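Local coordinates for mitochondrial RNA-binding protein 1 (Trypanosoma brucei, PDB 2GIA), which probably binds RNA and, with its partner MRP2, acts as a matchmaker that helps guide RNA anneal to messenger RNA in mitochondrial RNA editing, at residues Leu143-Phe147 against Gly148-His152. Numbering follows the deposited sequence.
Sequences LDESF and GFRQH
R150 grips the carboxylate of E145 side-on, across the E145-G148 type I turn between helix 130-145 and the short helix 149-153. Followed outward, R150 CB lies 3.6 Å from E145 OE1. An extended start, CG anti to the backbone N (chi1 -171°), and a bend at chi3 bring NE and NH2 to the carboxylate. R150 CD passes 3.9 Å from E145 OE1, and R150 NE donates to the same oxygen at 3.1 Å, from above the carboxylate plane. R150 NH2 reaches E145 OE2 at 2.8 Å on its syn side, tilted out of the carboxylate plane, in a nearly straight bond. Both oxygens lie close to the guanidinium plane, although the two groups are turned 37° apart. NH1 reaches Y186 OH of a neighbouring MRP2 chain, whose H185 also bonds E145 OE2. A water takes the R150 backbone N-H and donates to E145 OE1; a second links D144 O to F149 N. Nearby, F147 CB packs 3.7 Å from F149 CE2, and both rings meet F179 of the other MRP2 chain. G148, with positive phi, sits at the N-cap position of helix 149-153. Two nitrogens on two oxygens should restrict rotation of both charged groups, and the carboxylate, also bonded by water and histidine, probably stays ionised.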
loop_
_atom_site.group_PDB
_atom_site.type_symbol
_atom_site.label_atom_id
_atom_site.label_comp_id
_atom_site.label_asym_id
_atom_site.label_seq_id
_atom_site.Cartn_x
_atom_site.Cartn_y
_atom_site.Cartn_z
ATOM N N LEU B 143 4.628 8.405 -2.606
ATOM C CA LEU B 143 5.943 7.792 -2.456
ATOM C C LEU B 143 5.904 6.375 -3.086
ATOM O O LEU B 143 6.818 5.967 -3.825
ATOM C CB LEU B 143 6.330 7.687 -0.965
ATOM C CG LEU B 143 7.675 6.977 -0.678
ATOM C CD1 LEU B 143 8.853 7.696 -1.357
ATOM C CD2 LEU B 143 7.927 6.987 0.797
ATOM N N ASP B 144 4.837 5.620 -2.832
ATOM C CA ASP B 144 4.797 4.268 -3.427
ATOM C C ASP B 144 4.791 4.264 -4.972
ATOM O O ASP B 144 5.418 3.408 -5.618
ATOM C CB ASP B 144 3.565 3.507 -2.919
ATOM C CG ASP B 144 3.739 3.006 -1.499
ATOM O OD1 ASP B 144 4.828 3.231 -0.930
ATOM O OD2 ASP B 144 2.801 2.382 -0.945
ATOM N N GLU B 145 4.087 5.218 -5.577
ATOM C CA GLU B 145 3.994 5.295 -7.043
ATOM C C GLU B 145 5.171 6.032 -7.668
ATOM O O GLU B 145 5.291 6.082 -8.877
ATOM C CB GLU B 145 2.707 6.046 -7.458
ATOM C CG GLU B 145 1.365 5.332 -7.066
ATOM C CD GLU B 145 1.126 3.986 -7.726
ATOM O OE1 GLU B 145 1.625 3.729 -8.849
ATOM O OE2 GLU B 145 0.381 3.172 -7.115
ATOM N N SER B 146 6.039 6.596 -6.846
ATOM C CA SER B 146 7.120 7.441 -7.350
ATOM C C SER B 146 8.272 6.729 -8.051
ATOM O O SER B 146 9.104 7.358 -8.704
ATOM C CB SER B 146 7.696 8.280 -6.204
ATOM O OG SER B 146 8.456 7.478 -5.303
ATOM N N PHE B 147 8.336 5.423 -7.915
ATOM C CA PHE B 147 9.450 4.703 -8.522
ATOM C C PHE B 147 9.208 4.332 -9.975
ATOM O O PHE B 147 10.174 4.057 -10.720
ATOM C CB PHE B 147 9.742 3.434 -7.690
ATOM C CG PHE B 147 9.910 3.718 -6.221
ATOM C CD1 PHE B 147 11.015 4.441 -5.767
ATOM C CD2 PHE B 147 8.956 3.275 -5.298
ATOM C CE1 PHE B 147 11.169 4.711 -4.420
ATOM C CE2 PHE B 147 9.093 3.540 -3.950
ATOM C CZ PHE B 147 10.216 4.265 -3.504
ATOM N N GLY B 148 7.939 4.305 -10.374
ATOM C CA GLY B 148 7.595 3.963 -11.748
ATOM C C GLY B 148 7.163 2.540 -12.033
ATOM O O GLY B 148 6.995 2.151 -13.199
ATOM N N PHE B 149 6.937 1.747 -10.989
ATOM C CA PHE B 149 6.527 0.347 -11.214
ATOM C C PHE B 149 5.270 0.195 -12.050
ATOM O O PHE B 149 5.248 -0.607 -12.994
ATOM C CB PHE B 149 6.289 -0.396 -9.882
ATOM C CG PHE B 149 7.575 -0.781 -9.160
ATOM C CD1 PHE B 149 8.223 -1.980 -9.462
ATOM C CD2 PHE B 149 8.151 0.084 -8.220
ATOM C CE1 PHE B 149 9.434 -2.307 -8.836
ATOM C CE2 PHE B 149 9.360 -0.230 -7.579
ATOM C CZ PHE B 149 9.994 -1.438 -7.899
ATOM N N ARG B 150 4.227 0.966 -11.725
ATOM C CA ARG B 150 2.955 0.772 -12.423
ATOM C C ARG B 150 3.076 1.067 -13.914
ATOM O O ARG B 150 2.660 0.254 -14.741
ATOM C CB ARG B 150 1.829 1.620 -11.767
ATOM C CG ARG B 150 0.394 1.296 -12.303
ATOM C CD ARG B 150 -0.650 2.286 -11.707
ATOM N NE ARG B 150 -0.727 2.197 -10.252
ATOM C CZ ARG B 150 -1.614 1.461 -9.570
ATOM N NH1 ARG B 150 -2.538 0.721 -10.194
ATOM N NH2 ARG B 150 -1.594 1.475 -8.246
ATOM N N GLN B 151 3.679 2.196 -14.256
ATOM C CA GLN B 151 3.855 2.562 -15.665
ATOM C C GLN B 151 4.831 1.629 -16.385
ATOM O O GLN B 151 4.668 1.347 -17.579
ATOM C CB GLN B 151 4.340 4.018 -15.802
ATOM C CG GLN B 151 5.095 4.590 -14.581
ATOM C CD GLN B 151 4.192 4.844 -13.365
ATOM O OE1 GLN B 151 3.086 5.382 -13.501
ATOM N NE2 GLN B 151 4.670 4.479 -12.175
ATOM N N HIS B 152 5.838 1.134 -15.671
ATOM C CA HIS B 152 6.802 0.234 -16.299
ATOM C C HIS B 152 6.181 -1.119 -16.646
ATOM O O HIS B 152 6.368 -1.613 -17.756
ATOM C CB HIS B 152 8.005 -0.036 -15.397
ATOM C CG HIS B 152 9.023 -0.930 -16.029
ATOM N ND1 HIS B 152 9.962 -0.469 -16.927
ATOM C CD2 HIS B 152 9.220 -2.266 -15.933
ATOM C CE1 HIS B 152 10.695 -1.482 -17.354
ATOM N NE2 HIS B 152 10.265 -2.585 -16.768
HETATM O O HOH W 1 6.232 2.930 -8.179
HETATM O O HOH W 2 4.190 2.883 -9.854
#